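Local coordinates for protein mannosephosphate isomerase, putative (Archaeoglobus fulgidus, PDB 1ZX5) that probably catalyses the zinc-dependent interconversion of D-mannose 6-phosphate and D-fructose 6-phosphate, at residues A[6-11]-A[50-55]; A[39-44]-A[272-277]. All blocks are in the same frame, centred on the assembly; numbering follows the deposited sequence.

Overall arrangement
Two neighbouring contacts, their centres about 9 Å apart, illustrate how segments remote in sequence can meet at the junction of two parts of one chain. Their segments alternate along the sequence: 6-11, 39-44, 50-55 and finally 272-277. Interaction 1 pairs strand 9-10 with strand 51-54 in a small antiparallel sheet. Interaction 2 sets segment 39-44, on strand 36-41, against strand 274-277, bringing the catalytic-domain family region next to the C-terminal cupin region across 227 intervening residues. The contacts touch directly: probable backbone hydrogen bonds run from Leu276 N to Ile8 O and from Ser50 N to Ser43 O. The N-terminal segment thus lies between both regions and joins them.

Interaction 1 of 2, residues A[6-11]-A[50-55]; sequences SFIFQA and STVLVK
Ile8, Phe9, Gln10 and Ala11 run along Thr51 to Val54 at the edge of a small three-stranded antiparallel sheet, whose middle strand, 51-54, pairs on its other side with 57-60. At Phe7 a water donates to both Phe7 O and Leu53 O. Ile8 then applies its CG2 branch, anti to the backbone N, to Val52 CB at 3.8 Å. At Phe9 the backbone takes over: Leu53 N donates to Phe9 O over 2.8 Å, almost straight at 171°, while Val52 CA brings a CA-H...O contact to the same oxygen. The Phe9 ring leads off toward strands 266-269 and 274-277. Gln10 and Val52 form a non-hydrogen-bonded pair with CA atoms only 4.1 Å apart. The extended Gln10 side chain passes beside Ser50, but its NE2 bonds to Trp40 O, and Ser50 OG has partners in Ser43 N and Asn14 ND2. An alanine in place of Gln10 would probably leave Trp40 O without this amide donor. At Ala11 the backbone N donates to Thr51 O over 2.8 Å, and Ala11 CB rests 3.7 Å from Leu53 CG.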
loop_
_atom_site.group_PDB
_atom_site.type_symbol
_atom_site.label_atom_id
_atom_site.label_comp_id
_atom_site.label_asym_id
_atom_site.label_seq_id
_atom_site.Cartn_x
_atom_site.Cartn_y
_atom_site.Cartn_z
ATOM N N SER A 6 -13.115 -16.780 -8.463
ATOM C CA SER A 6 -13.259 -15.329 -8.441
ATOM C C SER A 6 -12.558 -14.668 -7.252
ATOM O O SER A 6 -12.054 -13.556 -7.371
ATOM C CB SER A 6 -14.738 -14.943 -8.422
ATOM O OG SER A 6 -15.310 -15.061 -9.699
ATOM N N PHE A 7 -12.552 -15.350 -6.110
ATOM C CA PHE A 7 -12.127 -14.760 -4.859
ATOM C C PHE A 7 -11.108 -15.638 -4.144
ATOM O O PHE A 7 -11.414 -16.764 -3.737
ATOM C CB PHE A 7 -13.339 -14.490 -3.953
ATOM C CG PHE A 7 -14.495 -13.820 -4.659
ATOM C CD1 PHE A 7 -14.351 -12.550 -5.220
ATOM C CD2 PHE A 7 -15.720 -14.463 -4.766
ATOM C CE1 PHE A 7 -15.418 -11.936 -5.882
ATOM C CE2 PHE A 7 -16.790 -13.857 -5.420
ATOM C CZ PHE A 7 -16.635 -12.586 -5.975
ATOM N N ILE A 8 -9.895 -15.108 -4.009
ATOM C CA ILE A 8 -8.797 -15.808 -3.370
ATOM C C ILE A 8 -8.478 -15.097 -2.059
ATOM O O ILE A 8 -8.357 -13.873 -2.019
ATOM C CB ILE A 8 -7.565 -15.906 -4.306
ATOM C CG1 ILE A 8 -7.920 -16.752 -5.544
ATOM C CG2 ILE A 8 -6.323 -16.462 -3.556
ATOM C CD1 ILE A 8 -6.901 -16.675 -6.692
ATOM N N PHE A 9 -8.373 -15.877 -0.990
ATOM C CA PHE A 9 -8.169 -15.344 0.350
ATOM C C PHE A 9 -6.781 -15.715 0.859
ATOM O O PHE A 9 -6.192 -16.680 0.378
ATOM C CB PHE A 9 -9.284 -15.856 1.272
ATOM C CG PHE A 9 -10.640 -15.346 0.878
ATOM C CD1 PHE A 9 -11.068 -14.089 1.292
ATOM C CD2 PHE A 9 -11.469 -16.097 0.039
ATOM C CE1 PHE A 9 -12.307 -13.596 0.906
ATOM C CE2 PHE A 9 -12.710 -15.605 -0.356
ATOM C CZ PHE A 9 -13.130 -14.352 0.075
ATOM N N GLN A 10 -6.247 -14.944 1.803
ATOM C CA GLN A 10 -5.015 -15.361 2.491
ATOM C C GLN A 10 -5.337 -16.496 3.432
ATOM O O GLN A 10 -6.340 -16.438 4.137
ATOM C CB GLN A 10 -4.372 -14.221 3.291
ATOM C CG GLN A 10 -3.725 -13.185 2.421
ATOM C CD GLN A 10 -2.706 -12.329 3.145
ATOM O OE1 GLN A 10 -2.795 -12.070 4.348
ATOM N NE2 GLN A 10 -1.746 -11.861 2.402
ATOM N N ALA A 11 -4.481 -17.513 3.438
ATOM C CA ALA A 11 -4.590 -18.654 4.351
ATOM C C ALA A 11 -4.214 -18.297 5.799
ATOM O O ALA A 11 -4.784 -18.842 6.749
ATOM C CB ALA A 11 -3.713 -19.784 3.852
ATOM N N SER A 50 2.991 -13.791 1.175
ATOM C CA SER A 50 1.735 -14.231 1.759
ATOM C C SER A 50 1.438 -15.629 1.258
ATOM O O SER A 50 1.903 -16.027 0.185
ATOM C CB SER A 50 0.595 -13.293 1.367
ATOM O OG SER A 50 0.717 -12.042 2.027
ATOM N N THR A 51 0.673 -16.380 2.036
ATOM C CA THR A 51 0.198 -17.664 1.565
ATOM C C THR A 51 -1.320 -17.584 1.397
ATOM O O THR A 51 -2.026 -16.971 2.203
ATOM C CB THR A 51 0.639 -18.874 2.471
ATOM O OG1 THR A 51 -0.070 -18.832 3.700
ATOM C CG2 THR A 51 2.145 -18.852 2.788
ATOM N N VAL A 52 -1.808 -18.200 0.327
ATOM C CA VAL A 52 -3.202 -18.062 -0.071
ATOM C C VAL A 52 -3.952 -19.398 -0.105
ATOM O O VAL A 52 -3.339 -20.468 -0.170
ATOM C CB VAL A 52 -3.336 -17.318 -1.441
ATOM C CG1 VAL A 52 -2.758 -15.913 -1.347
ATOM C CG2 VAL A 52 -2.682 -18.107 -2.575
ATOM N N LEU A 53 -5.282 -19.309 -0.048
ATOM C CA LEU A 53 -6.161 -20.467 -0.230
ATOM C C LEU A 53 -6.854 -20.417 -1.589
ATOM O O LEU A 53 -7.681 -19.528 -1.849
ATOM C CB LEU A 53 -7.237 -20.511 0.861
ATOM C CG LEU A 53 -6.876 -20.931 2.284
ATOM C CD1 LEU A 53 -7.891 -20.330 3.269
ATOM C CD2 LEU A 53 -6.794 -22.453 2.407
ATOM N N VAL A 54 -6.517 -21.379 -2.441
ATOM C CA VAL A 54 -7.184 -21.529 -3.729
ATOM C C VAL A 54 -8.096 -22.769 -3.715
ATOM O O VAL A 54 -7.610 -23.908 -3.728
ATOM C CB VAL A 54 -6.172 -21.572 -4.904
ATOM C CG1 VAL A 54 -6.894 -21.865 -6.224
ATOM C CG2 VAL A 54 -5.410 -20.255 -4.995
ATOM N N LYS A 55 -9.414 -22.529 -3.680
ATOM C CA LYS A 55 -10.421 -23.601 -3.548
ATOM C C LYS A 55 -10.158 -24.496 -2.314
ATOM O O LYS A 55 -10.349 -25.719 -2.357
ATOM C CB LYS A 55 -10.512 -24.445 -4.842
ATOM C CG LYS A 55 -11.278 -23.786 -6.008
ATOM C CD LYS A 55 -10.747 -24.282 -7.368
ATOM C CE LYS A 55 -11.816 -24.233 -8.474
ATOM N NZ LYS A 55 -11.975 -22.888 -9.108
HETATM O O HOH W 1 -10.680 -19.408 -2.968
#

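Interaction 2 of 2, residues A[39-44]-A[272-277]; sequences SWEFSA and GYSCLV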
loop_
_atom_site.group_PDB
_atom_site.type_symbol
_atom_site.label_atom_id
_atom_site.label_comp_id
_atom_site.label_asym_id
_atom_site.label_seq_id
_atom_site.Cartn_x
_atom_site.Cartn_y
_atom_site.Cartn_z
ATOM N N SER A 39 0.485 -5.098 8.032
ATOM C CA SER A 39 -0.074 -6.338 7.524
ATOM C C SER A 39 0.095 -6.333 6.020
ATOM O O SER A 39 -0.406 -5.429 5.361
ATOM C CB SER A 39 -1.567 -6.439 7.840
ATOM O OG SER A 39 -2.099 -7.555 7.157
ATOM N N TRP A 40 0.777 -7.346 5.492
ATOM C CA TRP A 40 1.074 -7.457 4.071
ATOM C C TRP A 40 0.007 -8.328 3.427
ATOM O O TRP A 40 -0.151 -9.502 3.777
ATOM C CB TRP A 40 2.485 -8.038 3.858
ATOM C CG TRP A 40 3.626 -7.086 4.266
ATOM C CD1 TRP A 40 3.587 -6.116 5.240
ATOM C CD2 TRP A 40 4.959 -7.044 3.721
ATOM N NE1 TRP A 40 4.803 -5.472 5.321
ATOM C CE2 TRP A 40 5.660 -6.014 4.400
ATOM C CE3 TRP A 40 5.625 -7.772 2.721
ATOM C CZ2 TRP A 40 6.996 -5.694 4.111
ATOM C CZ3 TRP A 40 6.956 -7.450 2.432
ATOM C CH2 TRP A 40 7.625 -6.422 3.127
ATOM N N GLU A 41 -0.753 -7.732 2.510
ATOM C CA GLU A 41 -1.922 -8.377 1.935
ATOM C C GLU A 41 -1.595 -8.855 0.525
ATOM O O GLU A 41 -1.408 -8.043 -0.375
ATOM C CB GLU A 41 -3.105 -7.396 1.910
ATOM C CG GLU A 41 -3.399 -6.689 3.251
ATOM C CD GLU A 41 -4.214 -7.553 4.211
ATOM O OE1 GLU A 41 -5.092 -8.299 3.752
ATOM O OE2 GLU A 41 -3.992 -7.490 5.432
ATOM N N PHE A 42 -1.541 -10.176 0.340
ATOM C CA PHE A 42 -1.196 -10.806 -0.945
ATOM C C PHE A 42 0.191 -10.416 -1.417
ATOM O O PHE A 42 0.417 -10.170 -2.599
ATOM C CB PHE A 42 -2.285 -10.555 -2.011
ATOM C CG PHE A 42 -3.619 -11.070 -1.592
ATOM C CD1 PHE A 42 -3.858 -12.447 -1.540
ATOM C CD2 PHE A 42 -4.616 -10.194 -1.167
ATOM C CE1 PHE A 42 -5.095 -12.951 -1.112
ATOM C CE2 PHE A 42 -5.856 -10.680 -0.749
ATOM C CZ PHE A 42 -6.093 -12.066 -0.719
ATOM N N SER A 43 1.123 -10.373 -0.465
ATOM C CA SER A 43 2.509 -10.079 -0.764
ATOM C C SER A 43 3.137 -11.182 -1.604
ATOM O O SER A 43 3.125 -12.352 -1.213
ATOM C CB SER A 43 3.309 -9.904 0.519
ATOM O OG SER A 43 4.701 -9.987 0.242
ATOM N N ALA A 44 3.682 -10.793 -2.756
ATOM C CA ALA A 44 4.609 -11.648 -3.488
ATOM C C ALA A 44 6.044 -11.119 -3.348
ATOM O O ALA A 44 6.878 -11.346 -4.218
ATOM C CB ALA A 44 4.215 -11.757 -4.942
ATOM N N GLY A 272 -11.430 -5.497 7.603
ATOM C CA GLY A 272 -10.052 -5.786 7.997
ATOM C C GLY A 272 -9.355 -6.834 7.148
ATOM O O GLY A 272 -8.155 -7.111 7.343
ATOM N N TYR A 273 -10.093 -7.393 6.188
ATOM C CA TYR A 273 -9.587 -8.471 5.347
ATOM C C TYR A 273 -9.668 -8.118 3.872
ATOM O O TYR A 273 -10.473 -7.272 3.462
ATOM C CB TYR A 273 -10.320 -9.789 5.646
ATOM C CG TYR A 273 -9.966 -10.348 7.011
ATOM C CD1 TYR A 273 -8.896 -11.227 7.169
ATOM C CD2 TYR A 273 -10.683 -9.964 8.152
ATOM C CE1 TYR A 273 -8.550 -11.727 8.440
ATOM C CE2 TYR A 273 -10.355 -10.451 9.412
ATOM C CZ TYR A 273 -9.290 -11.331 9.544
ATOM O OH TYR A 273 -8.976 -11.810 10.790
ATOM N N SER A 274 -8.832 -8.794 3.091
ATOM C CA SER A 274 -8.687 -8.549 1.676
ATOM C C SER A 274 -8.987 -9.795 0.879
ATOM O O SER A 274 -8.885 -10.928 1.367
ATOM C CB SER A 274 -7.256 -8.122 1.330
ATOM O OG SER A 274 -6.941 -6.920 1.981
ATOM N N CYS A 275 -9.243 -9.555 -0.394
ATOM C CA CYS A 275 -9.615 -10.579 -1.303
ATOM C C CYS A 275 -8.891 -10.298 -2.628
ATOM O O CYS A 275 -8.872 -9.164 -3.099
ATOM C CB CYS A 275 -11.134 -10.440 -1.440
ATOM S SG CYS A 275 -11.812 -11.395 -2.587
ATOM N N LEU A 276 -8.291 -11.330 -3.217
ATOM C CA LEU A 276 -7.625 -11.228 -4.513
ATOM C C LEU A 276 -8.550 -11.749 -5.625
ATOM O O LEU A 276 -9.025 -12.889 -5.572
ATOM C CB LEU A 276 -6.300 -12.012 -4.494
ATOM C CG LEU A 276 -5.516 -12.235 -5.800
ATOM C CD1 LEU A 276 -4.869 -10.956 -6.289
ATOM C CD2 LEU A 276 -4.428 -13.310 -5.592
ATOM N N VAL A 277 -8.805 -10.900 -6.621
ATOM C CA VAL A 277 -9.685 -11.236 -7.726
ATOM C C VAL A 277 -8.853 -11.330 -9.006
ATOM O O VAL A 277 -8.338 -10.316 -9.481
ATOM C CB VAL A 277 -10.807 -10.177 -7.907
ATOM C CG1 VAL A 277 -11.807 -10.621 -8.996
ATOM C CG2 VAL A 277 -11.512 -9.870 -6.557
HETATM O O HOH W 2 -6.633 -10.270 4.530
#
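Glu41 and Ser274 make the polar half of this buried contact, and Phe42 with Leu276 the apolar half, a worked example of two adjacent residues dividing the labour where two cupin-family regions meet. The Glu41 side chain bends at its second torsion (chi2 -81°), which carries CD away from an extended course. Ser274 OG donates to Glu41 OE1 over 2.9 Å, coming from above the carboxylate plane, 46° out of it. A water reinforces the link, giving a bond of 2.6 Å to Glu41 OE1 while accepting from Ser274 N. The other oxygen, OE2, receives Ser39 OG on its anti side at 2.6 Å and forms a salt bridge with Lys29, so both ends of the carboxylate are held and its rotation is restricted. Lys29 also bonds to Gly272 O, a further tie, through a residue outside both segments.

Leu276 CB sits over the centre of the Phe42 ring, 3.7 Å from the centroid and 10° off the normal, a CH-pi contact. Leu276 N lies on the same side of the ring, 3.4 Å from Phe42 CZ; at the rim Phe42 CE2 meets Ser274 CB at 3.6 Å. Leu276 CG stands anti to the backbone N, and CD2 grazes Phe42 CD1. Around this cluster, Ile251 of strand 250-256 touches both Phe42 and Leu276, as does Met61 of helix 61-73, while Leu64 of that helix packs on Leu276; strand 85-92 adjoins Glu41 through Leu89.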